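Local coordinates for protein predicted protease of the collagenase family (Methanopyrus kandleri, PDB 5D88) that probably acts as a zinc-binding peptidase of the U32 family, built on a TIM barrel, at residues H32-V37 / D42-P47; S79-M84 / T136-H141; E149-F154 / D160-D165. All coordinates share one frame; numbering follows the deposited sequence. Where two conformers were deposited one is given.

Interaction 1: H32-V37 / D42-P47; sequences HHLDTV and DGIVVP
Ile-44 meets Leu-34 and Val-37 in a small, wholly apolar contact in the first beta-alpha-beta unit of the TIM barrel, where the short helix 31-34 and the turn after it pack against the outside of strand 43-47. Helix 31-34 links strand 23-27 to strand 43-47, and the weakly bonded helix gives way to a type I beta turn from Leu-34 to Val-37, which brings both of its end residues to the same isoleucine. The turn is further tied by Thr-36, whose OG1 donates to His-33 O at 2.9 Å, in the carbonyl plane; the backbone N of Thr-36 uses the same oxygen.

The CB of Ile-44 points toward segment 32-37, and one methyl, CG2, does the touching. With CG anti to the backbone N (chi1 -178°) and chi2 near 57°, CD1 is the atom of Leu-34 that reaches Ile-44. Both Leu-34 and Val-37 meet the isoleucine at about a right angle. Around this point Ile-69 and Ala-73 of helix 63-75 also touch Ile-44, Val-72 of that helix touches Leu-34, and Tyr-26 of strand 23-27 lies against Val-37. The CG2 methyl of Ile-44 sits 4.1 Å from Leu-34 CD1 and 4.0 Å from Val-37 CG2, with Val-37 CG1 at 4.1 Å.

Interaction 2: S79-M84 / T136-H141; sequences SVQALM and TVVVSH. With ACT (acetate ion), chain C.
The amide end of Gln-81 lies against the CG2 methyl of Val-138, and the two side chains cross at about a right angle inside the TIM barrel. Strands 79-83 and 136-139 are not neighbours: strand 117-120 runs between them, and its Val-119 touches Gln-81, Leu-83, Val-138 and Ser-140, so the side chains reach past strand 117-120 on the inner side of the barrel wall. Gln-81 has CG anti to the carbonyl carbon (chi1 -66°) and an extended chain beyond it, which carries the amide to strand 136-139. There Val-138 CG2 is 3.7 Å from Gln-81 NE2 and 3.8 Å from Gln-81 OE1; the methyl stands off one face of the amide, displaced toward its O and N end, while the CG2 methyl of Thr-136 is 4.1 Å from NE2 of Gln-81.

Gln-81 NE2 donates to a water at 3.0 Å, which is also 2.9 Å from Thr-136 OG1, and Gln-81 OE1 is hydrogen-bonded to Arg-187. With an alanine here, Arg-187 and the water would probably lose this partner, and a gap would open beside Val-138 CG2. Farther along, Leu-83 CD1 approaches Ser-140 OG at 4.4 Å, a hydroxyl that is hydrogen-bonded to Asp-85. Past the strand end, His-141 NE2 donates to the acetate oxygen O at 2.8 Å (N-H...O angle 155°); Arg-204 also holds this acetate, probably from the crystallisation liquor. With each end of the Gln-81 amide hydrogen-bonded, its rotation is probably fixed, and its polar atoms are satisfied although it is buried against valine.

Interaction 3: E149-F154 / D160-D165; sequences EKAWHF and DVITVD
Ile-162 gives up more surface to this contact than any other residue, and it does so mainly through its terminal methyl, CD1, which reaches helix 148-157 between Ala-151 and Phe-154. The isoleucine points at the helix; with CG1 anti to the carbonyl carbon (chi1 -67°) and the chain extended beyond it (chi2 176°), CD1 is carried outward from the strand as far as the helix backbone. It comes to 3.4 Å from Ala-151 O, nearer than to any side-chain atom of the helix segment, so the methyl rests on the peptide backbone as much as on neighbouring side chains.

Ala-151 has the second share. Its small side chain is consistent with the close approach of strand and helix, whose CA atoms are 7.1 Å apart at Ala-151 and Ile-162, and its CB lies 4.0 Å from Ile-162 CD1. The same alanine also touches Ile-178 of helix 172-181, the next helix along the chain.

This is the helix-on-strand packing of a beta-alpha-beta unit of the TIM barrel: strand 136-139 leads into helix 148-157, which returns the chain to strand 161-163, parallel to the first. Ile-162 faces out from the barrel towards the helix layer, and Val-184 adds to its surroundings from a loop.

Phe-154, one helical turn on from Ala-151, meets Ile-162 through its CB, not its ring: Phe-154 CB is 4.0 Å from Ile-162 CD1, whereas the end of the side chain leads away from segment 160-165, and Phe-154 also touches Val-139 and Val-145. On the same helix, Lys-150 extends past the contact to the second subunit, where its NZ is hydrogen-bonded to Phe-195 O of that chain.

Overall arrangement
The three contacts sample one closed eight-stranded barrel. Interactions 1 and 3 are helix-on-strand packing on its outside, their centres 24 Å apart on opposite sides of the chain's centre, whereas interaction 2 lies in the interior, its centre about 4 Å from that of the chain and 13 Å from each of the others. Neighbouring strands join them: Val-46 N and Gln-81 O are 2.9 Å apart, a probable hydrogen bond linking interactions 1 and 2, and Val-139 N and Val-161 O, 2.8 Å apart, probably link interactions 2 and 3. All three lie away from the zinc ion, bound by Cys-88 and His-209; the acetate on His-141 of interaction 2 is separate.

Interaction 1: H32-V37 / D42-P47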
loop_
_atom_site.group_PDB
_atom_site.type_symbol
_atom_site.label_atom_id
_atom_site.label_comp_id
_atom_site.label_asym_id
_atom_site.label_seq_id
_atom_site.Cartn_x
_atom_site.Cartn_y
_atom_site.Cartn_z
ATOM N N HIS A 32 -16.097 27.031 -3.210
ATOM C CA HIS A 32 -15.464 28.235 -2.683
ATOM C C HIS A 32 -13.949 28.210 -2.886
ATOM O O HIS A 32 -13.340 29.246 -3.172
ATOM C CB HIS A 32 -15.800 28.403 -1.201
ATOM C CG HIS A 32 -15.047 29.516 -0.546
ATOM N ND1 HIS A 32 -15.286 30.844 -0.834
ATOM C CD2 HIS A 32 -14.046 29.501 0.365
ATOM C CE1 HIS A 32 -14.472 31.600 -0.118
ATOM N NE2 HIS A 32 -13.712 30.809 0.620
ATOM N N HIS A 33 -13.327 27.042 -2.700
ATOM C CA HIS A 33 -11.892 26.858 -2.919
ATOM C C HIS A 33 -11.485 27.277 -4.327
ATOM O O HIS A 33 -10.363 27.755 -4.537
ATOM C CB HIS A 33 -11.564 25.375 -2.674
ATOM C CG HIS A 33 -10.120 25.064 -2.386
ATOM N ND1 HIS A 33 -9.613 23.779 -2.490
ATOM C CD2 HIS A 33 -9.093 25.840 -1.959
ATOM C CE1 HIS A 33 -8.332 23.786 -2.169
ATOM N NE2 HIS A 33 -7.990 25.023 -1.835
ATOM N N LEU A 34 -12.385 27.104 -5.297
ATOM C CA LEU A 34 -12.090 27.447 -6.686
ATOM C C LEU A 34 -11.752 28.921 -6.841
ATOM O O LEU A 34 -10.919 29.287 -7.678
ATOM C CB LEU A 34 -13.282 27.089 -7.576
ATOM C CG LEU A 34 -13.138 27.330 -9.082
ATOM C CD1 LEU A 34 -11.929 26.581 -9.640
ATOM C CD2 LEU A 34 -14.418 26.919 -9.839
ATOM N N ASP A 35 -12.404 29.786 -6.060
ATOM C CA ASP A 35 -12.187 31.222 -6.187
ATOM C C ASP A 35 -10.781 31.645 -5.775
ATOM O O ASP A 35 -10.398 32.783 -6.057
ATOM C CB ASP A 35 -13.203 31.998 -5.343
ATOM C CG ASP A 35 -14.607 31.980 -5.928
ATOM O OD1 ASP A 35 -14.824 31.450 -7.041
ATOM O OD2 ASP A 35 -15.509 32.523 -5.261
ATOM N N THR A 36 -10.021 30.783 -5.100
ATOM C CA THR A 36 -8.665 31.109 -4.661
ATOM C C THR A 36 -7.592 30.623 -5.629
ATOM O O THR A 36 -6.411 30.947 -5.454
ATOM C CB THR A 36 -8.393 30.506 -3.277
ATOM O OG1 THR A 36 -8.088 29.110 -3.409
ATOM C CG2 THR A 36 -9.612 30.692 -2.356
ATOM N N VAL A 37 -7.968 29.863 -6.636
ATOM C CA VAL A 37 -7.004 29.386 -7.626
ATOM C C VAL A 37 -6.475 30.579 -8.410
ATOM O O VAL A 37 -7.276 31.394 -8.900
ATOM C CB VAL A 37 -7.664 28.375 -8.555
ATOM C CG1 VAL A 37 -6.716 27.998 -9.712
ATOM C CG2 VAL A 37 -8.085 27.151 -7.766
ATOM N N ASP A 42 -3.041 26.551 -14.965
ATOM C CA ASP A 42 -3.361 25.741 -16.128
ATOM C C ASP A 42 -4.600 24.893 -15.880
ATOM O O ASP A 42 -5.422 24.710 -16.785
ATOM C CB ASP A 42 -2.154 24.888 -16.505
ATOM C CG ASP A 42 -1.010 25.735 -17.034
ATOM O OD1 ASP A 42 -1.112 26.213 -18.180
ATOM O OD2 ASP A 42 -0.026 25.951 -16.302
ATOM N N GLY A 43 -4.783 24.415 -14.660
ATOM C CA GLY A 43 -5.904 23.530 -14.411
ATOM C C GLY A 43 -6.130 23.305 -12.933
ATOM O O GLY A 43 -5.351 23.738 -12.081
ATOM N N ILE A 44 -7.239 22.636 -12.646
ATOM C CA ILE A 44 -7.564 22.215 -11.294
ATOM C C ILE A 44 -7.712 20.701 -11.260
ATOM O O ILE A 44 -8.008 20.049 -12.273
ATOM C CB ILE A 44 -8.835 22.905 -10.756
ATOM C CG1 ILE A 44 -10.017 22.630 -11.685
ATOM C CG2 ILE A 44 -8.582 24.409 -10.593
ATOM C CD1 ILE A 44 -11.335 22.560 -10.995
ATOM N N VAL A 45 -7.476 20.149 -10.068
ATOM C CA VAL A 45 -7.621 18.728 -9.764
ATOM C C VAL A 45 -8.721 18.626 -8.725
ATOM O O VAL A 45 -8.608 19.219 -7.649
ATOM C CB VAL A 45 -6.304 18.129 -9.237
ATOM C CG1 VAL A 45 -6.473 16.676 -8.823
ATOM C CG2 VAL A 45 -5.234 18.266 -10.280
ATOM N N VAL A 46 -9.787 17.897 -9.042
ATOM C CA VAL A 46 -10.972 17.846 -8.201
ATOM C C VAL A 46 -11.206 16.401 -7.765
ATOM O O VAL A 46 -11.279 15.494 -8.608
ATOM C CB VAL A 46 -12.208 18.432 -8.917
ATOM C CG1 VAL A 46 -12.508 17.709 -10.193
ATOM C CG2 VAL A 46 -13.414 18.408 -8.015
ATOM N N PRO A 47 -11.300 16.132 -6.464
ATOM C CA PRO A 47 -11.562 14.762 -5.996
ATOM C C PRO A 47 -12.945 14.309 -6.412
ATOM O O PRO A 47 -13.932 15.005 -6.152
ATOM C CB PRO A 47 -11.474 14.877 -4.465
ATOM C CG PRO A 47 -10.840 16.151 -4.207
ATOM C CD PRO A 47 -11.170 17.062 -5.336
#

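Interaction 2: S79-M84 / T136-H141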
loop_
_atom_site.group_PDB
_atom_site.type_symbol
_atom_site.label_atom_id
_atom_site.label_comp_id
_atom_site.label_asym_id
_atom_site.label_seq_id
_atom_site.Cartn_x
_atom_site.Cartn_y
_atom_site.Cartn_z
ATOM N N SER A 79 -8.301 23.856 -17.388
ATOM C CA SER A 79 -8.380 22.415 -17.582
ATOM C C SER A 79 -8.765 21.750 -16.263
ATOM O O SER A 79 -8.573 22.311 -15.180
ATOM C CB SER A 79 -7.051 21.855 -18.099
ATOM O OG SER A 79 -6.723 22.439 -19.344
ATOM N N VAL A 80 -9.332 20.551 -16.362
ATOM C CA VAL A 80 -9.889 19.849 -15.209
ATOM C C VAL A 80 -9.428 18.403 -15.212
ATOM O O VAL A 80 -9.650 17.671 -16.185
ATOM C CB VAL A 80 -11.428 19.903 -15.195
ATOM C CG1 VAL A 80 -11.982 19.091 -14.036
ATOM C CG2 VAL A 80 -11.900 21.358 -15.133
ATOM N N GLN A 81 -8.855 17.966 -14.099
ATOM C CA GLN A 81 -8.576 16.557 -13.899
ATOM C C GLN A 81 -9.317 16.051 -12.672
ATOM O O GLN A 81 -9.413 16.738 -11.652
ATOM C CB GLN A 81 -7.078 16.298 -13.767
ATOM C CG GLN A 81 -6.327 16.587 -15.055
ATOM C CD GLN A 81 -4.819 16.457 -14.943
ATOM O OE1 GLN A 81 -4.252 16.415 -13.851
ATOM N NE2 GLN A 81 -4.157 16.417 -16.091
ATOM N N ALA A 82 -9.887 14.864 -12.814
ATOM C CA ALA A 82 -10.516 14.159 -11.712
ATOM C C ALA A 82 -9.449 13.429 -10.914
ATOM O O ALA A 82 -8.623 12.713 -11.485
ATOM C CB ALA A 82 -11.537 13.150 -12.248
ATOM N N LEU A 83 -9.491 13.582 -9.597
ATOM C CA LEU A 83 -8.636 12.829 -8.685
ATOM C C LEU A 83 -9.414 11.614 -8.201
ATOM O O LEU A 83 -10.396 11.741 -7.458
ATOM C CB LEU A 83 -8.182 13.705 -7.518
ATOM C CG LEU A 83 -7.259 13.078 -6.471
ATOM C CD1 LEU A 83 -5.901 12.702 -7.091
ATOM C CD2 LEU A 83 -7.062 14.040 -5.335
ATOM N N MET A 84 -8.964 10.441 -8.631
ATOM C CA MET A 84 -9.594 9.150 -8.327
ATOM C C MET A 84 -8.459 8.178 -8.021
ATOM O O MET A 84 -8.274 7.160 -8.678
ATOM C CB MET A 84 -10.455 8.654 -9.491
ATOM C CG MET A 84 -11.353 7.500 -9.101
ATOM S SD MET A 84 -12.437 7.024 -10.445
ATOM C CE MET A 84 -11.214 6.466 -11.576
ATOM N N THR A 136 -6.038 12.403 -20.447
ATOM C CA THR A 136 -4.693 12.409 -19.881
ATOM C C THR A 136 -4.652 11.465 -18.688
ATOM O O THR A 136 -5.449 11.606 -17.758
ATOM C CB THR A 136 -4.283 13.816 -19.423
ATOM O OG1 THR A 136 -4.464 14.751 -20.476
ATOM C CG2 THR A 136 -2.821 13.840 -19.008
ATOM N N VAL A 137 -3.723 10.518 -18.698
ATOM C CA VAL A 137 -3.591 9.537 -17.623
ATOM C C VAL A 137 -2.425 9.958 -16.737
ATOM O O VAL A 137 -1.261 9.897 -17.153
ATOM C CB VAL A 137 -3.388 8.120 -18.168
ATOM C CG1 VAL A 137 -3.308 7.117 -17.033
ATOM C CG2 VAL A 137 -4.503 7.749 -19.120
ATOM N N VAL A 138 -2.744 10.401 -15.520
ATOM C CA VAL A 138 -1.767 10.918 -14.558
ATOM C C VAL A 138 -1.649 9.911 -13.422
ATOM O O VAL A 138 -2.650 9.565 -12.783
ATOM C CB VAL A 138 -2.188 12.284 -14.002
ATOM C CG1 VAL A 138 -1.129 12.830 -13.039
ATOM C CG2 VAL A 138 -2.462 13.264 -15.106
ATOM N N VAL A 139 -0.432 9.452 -13.151
ATOM C CA VAL A 139 -0.193 8.603 -11.990
ATOM C C VAL A 139 -0.018 9.491 -10.763
ATOM O O VAL A 139 0.880 10.346 -10.709
ATOM C CB VAL A 139 1.026 7.705 -12.190
ATOM C CG1 VAL A 139 1.266 6.870 -10.934
ATOM C CG2 VAL A 139 0.824 6.802 -13.410
ATOM N N SER A 140 -0.871 9.274 -9.774
ATOM C CA SER A 140 -0.845 10.033 -8.537
ATOM C C SER A 140 0.418 9.765 -7.737
ATOM O O SER A 140 0.993 8.685 -7.785
ATOM C CB SER A 140 -2.053 9.657 -7.673
ATOM O OG SER A 140 -2.138 10.500 -6.523
ATOM N N HIS A 141 0.812 10.761 -6.938
ATOM C CA HIS A 141 1.853 10.542 -5.948
ATOM C C HIS A 141 1.485 9.441 -4.958
ATOM O O HIS A 141 2.380 8.879 -4.330
ATOM C CB HIS A 141 2.151 11.855 -5.215
ATOM C CG HIS A 141 1.125 12.220 -4.202
ATOM N ND1 HIS A 141 -0.084 12.789 -4.542
ATOM C CD2 HIS A 141 1.112 12.073 -2.858
ATOM C CE1 HIS A 141 -0.810 12.948 -3.455
ATOM N NE2 HIS A 141 -0.101 12.541 -2.416
HETATM C C ACT C . -1.439 13.169 0.815
HETATM O O ACT C . -0.299 13.052 0.305
HETATM O OXT ACT C . -2.137 12.129 0.856
HETATM C CH3 ACT C . -1.925 14.476 1.377
HETATM O O HOH W 1 -5.313 16.993 -18.769
#

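Interaction 3: E149-F154 / D160-D165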
loop_
_atom_site.group_PDB
_atom_site.type_symbol
_atom_site.label_atom_id
_atom_site.label_comp_id
_atom_site.label_asym_id
_atom_site.label_seq_id
_atom_site.Cartn_x
_atom_site.Cartn_y
_atom_site.Cartn_z
ATOM N N GLU A 149 12.611 2.159 -12.308
ATOM C CA GLU A 149 11.909 0.911 -12.591
ATOM C C GLU A 149 10.401 1.085 -12.465
ATOM O O GLU A 149 9.637 0.677 -13.344
ATOM C CB GLU A 149 12.392 -0.192 -11.644
ATOM C CG GLU A 149 13.834 -0.673 -11.878
ATOM C CD GLU A 149 14.925 0.327 -11.473
ATOM O OE1 GLU A 149 14.757 1.111 -10.510
ATOM O OE2 GLU A 149 15.984 0.309 -12.136
ATOM N N LYS A 150 9.952 1.662 -11.350
ATOM C CA LYS A 150 8.524 1.865 -11.139
ATOM C C LYS A 150 7.949 2.804 -12.183
ATOM O O LYS A 150 6.850 2.573 -12.702
ATOM C CB LYS A 150 8.265 2.404 -9.736
ATOM C CG LYS A 150 8.331 1.340 -8.679
ATOM C CD LYS A 150 7.822 1.828 -7.316
ATOM C CE LYS A 150 7.516 0.608 -6.422
ATOM N NZ LYS A 150 7.305 0.908 -4.989
ATOM N N ALA A 151 8.671 3.875 -12.497
ATOM C CA ALA A 151 8.198 4.794 -13.522
ATOM C C ALA A 151 8.050 4.085 -14.856
ATOM O O ALA A 151 7.062 4.286 -15.570
ATOM C CB ALA A 151 9.165 5.966 -13.650
ATOM N N TRP A 152 9.023 3.251 -15.207
ATOM C CA TRP A 152 8.997 2.593 -16.511
ATOM C C TRP A 152 7.791 1.663 -16.638
ATOM O O TRP A 152 7.150 1.600 -17.695
ATOM C CB TRP A 152 10.310 1.836 -16.728
ATOM C CG TRP A 152 10.413 1.221 -18.091
ATOM C CD1 TRP A 152 10.870 1.823 -19.235
ATOM C CD2 TRP A 152 10.027 -0.101 -18.465
ATOM N NE1 TRP A 152 10.800 0.947 -20.284
ATOM C CE2 TRP A 152 10.282 -0.238 -19.837
ATOM C CE3 TRP A 152 9.498 -1.185 -17.770
ATOM C CZ2 TRP A 152 10.027 -1.418 -20.528
ATOM C CZ3 TRP A 152 9.241 -2.355 -18.463
ATOM C CH2 TRP A 152 9.510 -2.461 -19.824
ATOM N N HIS A 153 7.452 0.940 -15.571
ATOM C CA HIS A 153 6.288 0.074 -15.643
ATOM C C HIS A 153 4.999 0.870 -15.766
ATOM O O HIS A 153 4.101 0.469 -16.524
ATOM C CB HIS A 153 6.277 -0.862 -14.441
ATOM C CG HIS A 153 7.291 -1.967 -14.562
ATOM N ND1 HIS A 153 7.050 -3.120 -15.283
ATOM C CD2 HIS A 153 8.560 -2.078 -14.097
ATOM C CE1 HIS A 153 8.113 -3.903 -15.235
ATOM N NE2 HIS A 153 9.047 -3.291 -14.526
ATOM N N PHE A 154 4.879 2.004 -15.053
ATOM C CA PHE A 154 3.662 2.794 -15.208
ATOM C C PHE A 154 3.569 3.403 -16.606
ATOM O O PHE A 154 2.473 3.487 -17.180
ATOM C CB PHE A 154 3.576 3.873 -14.126
ATOM C CG PHE A 154 2.900 3.419 -12.872
ATOM C CD1 PHE A 154 1.518 3.336 -12.790
ATOM C CD2 PHE A 154 3.641 3.058 -11.773
ATOM C CE1 PHE A 154 0.901 2.932 -11.624
ATOM C CE2 PHE A 154 3.027 2.645 -10.615
ATOM C CZ PHE A 154 1.663 2.576 -10.541
ATOM N N ASP A 160 0.548 8.942 -19.082
ATOM C CA ASP A 160 1.012 10.130 -19.804
ATOM C C ASP A 160 1.873 11.038 -18.939
ATOM O O ASP A 160 2.768 11.729 -19.451
ATOM C CB ASP A 160 -0.188 10.939 -20.301
ATOM C CG ASP A 160 -1.041 10.173 -21.309
ATOM O OD1 ASP A 160 -0.462 9.628 -22.274
ATOM O OD2 ASP A 160 -2.282 10.132 -21.144
ATOM N N VAL A 161 1.590 11.051 -17.642
ATOM C CA VAL A 161 2.234 11.904 -16.646
ATOM C C VAL A 161 2.436 11.051 -15.409
ATOM O O VAL A 161 1.530 10.308 -15.018
ATOM C CB VAL A 161 1.352 13.120 -16.288
ATOM C CG1 VAL A 161 2.010 14.001 -15.251
ATOM C CG2 VAL A 161 0.980 13.896 -17.513
ATOM N N ILE A 162 3.605 11.157 -14.783
ATOM C CA ILE A 162 3.874 10.463 -13.532
ATOM C C ILE A 162 4.212 11.496 -12.472
ATOM O O ILE A 162 5.113 12.317 -12.663
ATOM C CB ILE A 162 4.996 9.430 -13.677
ATOM C CG1 ILE A 162 4.524 8.299 -14.602
ATOM C CG2 ILE A 162 5.348 8.857 -12.311
ATOM C CD1 ILE A 162 5.570 7.252 -14.914
ATOM N N THR A 163 3.471 11.465 -11.374
ATOM C CA THR A 163 3.776 12.267 -10.197
ATOM C C THR A 163 4.748 11.461 -9.343
ATOM O O THR A 163 4.442 10.324 -8.958
ATOM C CB THR A 163 2.508 12.589 -9.397
ATOM O OG1 THR A 163 1.469 13.042 -10.262
ATOM C CG2 THR A 163 2.781 13.673 -8.402
ATOM N N VAL A 164 5.934 12.007 -9.098
ATOM C CA VAL A 164 6.896 11.273 -8.286
ATOM C C VAL A 164 6.456 11.283 -6.825
ATOM O O VAL A 164 5.713 12.160 -6.359
ATOM C CB VAL A 164 8.313 11.851 -8.422
ATOM C CG1 VAL A 164 8.788 11.813 -9.868
ATOM C CG2 VAL A 164 8.376 13.273 -7.837
ATOM N N ASP A 165 6.940 10.295 -6.080
ATOM C CA ASP A 165 6.774 10.365 -4.644
ATOM C C ASP A 165 7.394 11.666 -4.134
ATOM O O ASP A 165 8.491 12.050 -4.573
ATOM C CB ASP A 165 7.411 9.171 -3.938
ATOM C CG ASP A 165 7.218 9.243 -2.430
ATOM O OD1 ASP A 165 6.148 8.828 -1.945
ATOM O OD2 ASP A 165 8.104 9.758 -1.732
#